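Local coordinates for probable transcriptional regulator, LysR family protein (Rhodococcus sp., PDB 2QL3) that probably acts as a LysR-type DNA-binding transcriptional activator, represented by its C-terminal effector-binding domain, at residues P67-V72 and V185-Q190. Sequence-based numbering, arbitrary orientation.
Sequences PEWQTV and VVAWHQ
Gln70 CB sits over one face of the Trp188 indole, 3.3 Å from CE2, in a CH-pi contact with the five-membered ring. Gln70 CG is anti to its carbonyl carbon and beside the backbone N (chi1 -69°), where it meets Trp188 NE1 at 3.7 Å. Val72 CG2 meets the same indole at its edge, 4.0 Å from CH2. An alanine at Trp188 would probably leave Gln70 CB and Val72 CG2 without their aromatic partner and open a gap on this face of the sheet.

Just before the strand, Glu68 CB lies over one face of the His189 ring. The two side chains run side by side, the carboxylate plane turned 70° from the ring. Glu68 OE2 is 3.5 Å from His189 CE1. Trp69 and His189 share the sheet face opposite Trp188, and Trp69 NE1 approaches His189 CD2 obliquely at 3.8 Å. On that face Ala187 CB touches Trp69 CE3 and Thr71 CG2. His189 ND1 accepts a hydrogen bond from Glu191 N, which helps fix the imidazole. Arg47 and Leu50 of helix 43-51 pack on Trp69.

The backbones pair antiparallel. Gln70 N to Trp188 O is 2.8 Å. Trp188 N to Gln70 O is 3.0 Å. Val72 and Val186 form a second such pair. Beyond the strand, Gln190 N bonds Glu68 O at 2.6 Å. Strand 185-189 also bonds strand 57-61, so it lies between strands 57-61 and 69-72 in the sheet of a periplasmic-binding-protein-like subdomain. Backbone bonds thus hold the register, while apolar and CH-pi contacts line both faces.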
ATOM      1  N   PRO A  67      24.798 -12.750   1.481  1.00 31.84           N
ATOM      2  CA  PRO A  67      25.219 -14.151   1.467  1.00 32.33           C
ATOM      3  C   PRO A  67      25.088 -14.856   2.814  1.00 31.73           C
ATOM      4  O   PRO A  67      25.187 -16.076   2.825  1.00 32.61           O
ATOM      5  CB  PRO A  67      26.707 -14.071   1.060  1.00 32.13           C
ATOM      6  CG  PRO A  67      26.825 -12.825   0.311  1.00 29.99           C
ATOM      7  CD  PRO A  67      25.872 -11.852   0.994  1.00 32.40           C
ATOM      8  N   GLU A  68      24.883 -14.131   3.925  1.00 31.46           N
ATOM      9  CA  GLU A  68      24.768 -14.768   5.263  1.00 31.78           C
ATOM     10  C   GLU A  68      23.394 -15.479   5.444  1.00 31.45           C
ATOM     11  O   GLU A  68      23.187 -16.200   6.426  1.00 30.05           O
ATOM     12  CB  GLU A  68      24.990 -13.742   6.410  1.00 31.97           C
ATOM     13  CG  GLU A  68      26.496 -13.308   6.742  1.00 35.08           C
ATOM     14  CD  GLU A  68      26.701 -12.792   8.214  1.00 34.45           C
ATOM     15  OE1 GLU A  68      26.392 -11.598   8.550  1.00 36.19           O
ATOM     16  OE2 GLU A  68      27.227 -13.575   9.053  1.00 34.39           O
ATOM     17  N   TRP A  69      22.463 -15.232   4.504  1.00 29.34           N
ATOM     18  CA  TRP A  69      21.089 -15.721   4.559  1.00 28.34           C
ATOM     19  C   TRP A  69      20.899 -16.972   3.733  1.00 26.95           C
ATOM     20  O   TRP A  69      21.256 -17.034   2.578  1.00 26.38           O
ATOM     21  CB  TRP A  69      20.129 -14.632   4.054  1.00 27.74           C
ATOM     22  CG  TRP A  69      20.038 -13.398   5.001  1.00 27.83           C
ATOM     23  CD1 TRP A  69      20.891 -13.067   6.045  1.00 27.91           C
ATOM     24  CD2 TRP A  69      19.093 -12.330   4.908  1.00 25.86           C
ATOM     25  NE1 TRP A  69      20.515 -11.870   6.609  1.00 26.41           N
ATOM     26  CE2 TRP A  69      19.399 -11.401   5.950  1.00 28.60           C
ATOM     27  CE3 TRP A  69      18.007 -12.072   4.067  1.00 24.47           C
ATOM     28  CZ2 TRP A  69      18.642 -10.247   6.164  1.00 28.78           C
ATOM     29  CZ3 TRP A  69      17.231 -10.934   4.293  1.00 27.53           C
ATOM     30  CH2 TRP A  69      17.572 -10.019   5.320  1.00 29.47           C
ATOM     31  N   GLN A  70      20.372 -17.985   4.364  1.00 28.19           N
ATOM     32  CA  GLN A  70      19.893 -19.179   3.698  1.00 28.91           C
ATOM     33  C   GLN A  70      18.541 -18.772   3.116  1.00 29.20           C
ATOM     34  O   GLN A  70      17.817 -17.982   3.732  1.00 27.98           O
ATOM     35  CB  GLN A  70      19.706 -20.260   4.748  1.00 28.17           C
ATOM     36  CG  GLN A  70      21.003 -20.771   5.351  1.00 34.21           C
ATOM     37  CD  GLN A  70      21.628 -21.846   4.477  1.00 42.77           C
ATOM     38  OE1 GLN A  70      21.275 -23.028   4.580  1.00 46.87           O
ATOM     39  NE2 GLN A  70      22.553 -21.450   3.611  1.00 46.04           N
ATOM     40  N   THR A  71      18.216 -19.271   1.937  1.00 29.99           N
ATOM     41  CA  THR A  71      16.955 -18.924   1.272  1.00 30.77           C
ATOM     42  C   THR A  71      16.365 -20.195   0.631  1.00 30.99           C
ATOM     43  O   THR A  71      17.101 -21.118   0.334  1.00 28.93           O
ATOM     44  CB  THR A  71      17.115 -17.858   0.150  1.00 30.68           C
ATOM     45  OG1 THR A  71      17.948 -18.384  -0.881  1.00 35.65           O
ATOM     46  CG2 THR A  71      17.691 -16.497   0.668  1.00 28.43           C
ATOM     47  N   VAL A  72      15.048 -20.230   0.431  1.00 30.57           N
ATOM     48  CA  VAL A  72      14.394 -21.315  -0.298  1.00 31.92           C
ATOM     49  C   VAL A  72      13.322 -20.617  -1.165  1.00 33.22           C
ATOM     50  O   VAL A  72      12.495 -19.874  -0.641  1.00 31.04           O
ATOM     51  CB  VAL A  72      13.717 -22.358   0.670  1.00 32.50           C
ATOM     52  CG1 VAL A  72      12.720 -23.227  -0.089  1.00 34.45           C
ATOM     53  CG2 VAL A  72      14.718 -23.306   1.323  1.00 32.57           C
ATOM     54  N   VAL A 185      11.631 -15.564  -1.953  1.00 28.50           N
ATOM     55  CA  VAL A 185      12.187 -16.583  -1.063  1.00 25.93           C
ATOM     56  C   VAL A 185      11.681 -16.467   0.396  1.00 25.83           C
ATOM     57  O   VAL A 185      11.283 -15.390   0.833  1.00 24.86           O
ATOM     58  CB  VAL A 185      13.727 -16.532  -1.093  1.00 26.52           C
ATOM     59  CG1 VAL A 185      14.253 -16.795  -2.552  1.00 26.44           C
ATOM     60  CG2 VAL A 185      14.276 -15.156  -0.532  1.00 25.07           C
ATOM     61  N   VAL A 186      11.658 -17.595   1.107  1.00 25.00           N
ATOM     62  CA  VAL A 186      11.761 -17.593   2.598  1.00 24.51           C
ATOM     63  C   VAL A 186      13.247 -17.565   3.013  1.00 23.46           C
ATOM     64  O   VAL A 186      14.067 -18.309   2.466  1.00 23.15           O
ATOM     65  CB  VAL A 186      10.973 -18.746   3.285  1.00 25.37           C
ATOM     66  CG1 VAL A 186      11.546 -20.177   2.930  1.00 25.20           C
ATOM     67  CG2 VAL A 186      10.919 -18.538   4.835  1.00 25.83           C
ATOM     68  N   ALA A 187      13.620 -16.665   3.911  1.00 22.41           N
ATOM     69  CA  ALA A 187      15.033 -16.518   4.271  1.00 22.51           C
ATOM     70  C   ALA A 187      15.269 -16.529   5.765  1.00 22.64           C
ATOM     71  O   ALA A 187      14.385 -16.205   6.554  1.00 22.73           O
ATOM     72  CB  ALA A 187      15.616 -15.203   3.617  1.00 23.30           C
ATOM     73  N   TRP A 188      16.445 -16.967   6.169  1.00 22.73           N
ATOM     74  CA  TRP A 188      16.850 -16.904   7.564  1.00 23.25           C
ATOM     75  C   TRP A 188      18.358 -16.829   7.595  1.00 24.29           C
ATOM     76  O   TRP A 188      19.003 -17.137   6.627  1.00 25.23           O
ATOM     77  CB  TRP A 188      16.361 -18.108   8.366  1.00 23.85           C
ATOM     78  CG  TRP A 188      16.921 -19.436   7.919  1.00 24.15           C
ATOM     79  CD1 TRP A 188      17.983 -20.095   8.446  1.00 25.24           C
ATOM     80  CD2 TRP A 188      16.455 -20.229   6.817  1.00 25.49           C
ATOM     81  NE1 TRP A 188      18.213 -21.284   7.752  1.00 25.51           N
ATOM     82  CE2 TRP A 188      17.287 -21.391   6.751  1.00 24.77           C
ATOM     83  CE3 TRP A 188      15.409 -20.079   5.886  1.00 23.91           C
ATOM     84  CZ2 TRP A 188      17.083 -22.408   5.816  1.00 22.54           C
ATOM     85  CZ3 TRP A 188      15.207 -21.079   4.939  1.00 24.62           C
ATOM     86  CH2 TRP A 188      16.055 -22.233   4.904  1.00 22.70           C
ATOM     87  N   HIS A 189      18.922 -16.436   8.715  1.00 25.29           N
ATOM     88  CA  HIS A 189      20.366 -16.217   8.791  1.00 26.94           C
ATOM     89  C   HIS A 189      21.126 -17.549   9.024  1.00 27.70           C
ATOM     90  O   HIS A 189      20.768 -18.310   9.910  1.00 27.02           O
ATOM     91  CB  HIS A 189      20.562 -15.215   9.932  1.00 27.85           C
ATOM     92  CG  HIS A 189      21.890 -14.534   9.951  1.00 28.35           C
ATOM     93  ND1 HIS A 189      23.054 -15.179  10.306  1.00 25.49           N
ATOM     94  CD2 HIS A 189      22.224 -13.238   9.739  1.00 32.00           C
ATOM     95  CE1 HIS A 189      24.056 -14.313  10.296  1.00 29.15           C
ATOM     96  NE2 HIS A 189      23.578 -13.123   9.962  1.00 28.64           N
ATOM     97  N   GLN A 190      22.143 -17.833   8.184  1.00 28.14           N
ATOM     98  CA  GLN A 190      23.107 -18.945   8.323  1.00 29.15           C
ATOM     99  C   GLN A 190      23.477 -19.327   9.737  1.00 29.20           C
ATOM    100  O   GLN A 190      23.754 -20.490  10.011  1.00 29.38           O
ATOM    101  CB  GLN A 190      24.451 -18.527   7.723  1.00 30.77           C
ATOM    102  CG  GLN A 190      24.928 -19.344   6.589  1.00 32.36           C
ATOM    103  CD  GLN A 190      25.853 -18.554   5.772  1.00 34.12           C
ATOM    104  OE1 GLN A 190      26.738 -17.853   6.297  1.00 36.65           O
ATOM    105  NE2 GLN A 190      25.603 -18.551   4.467  1.00 37.81           N
TER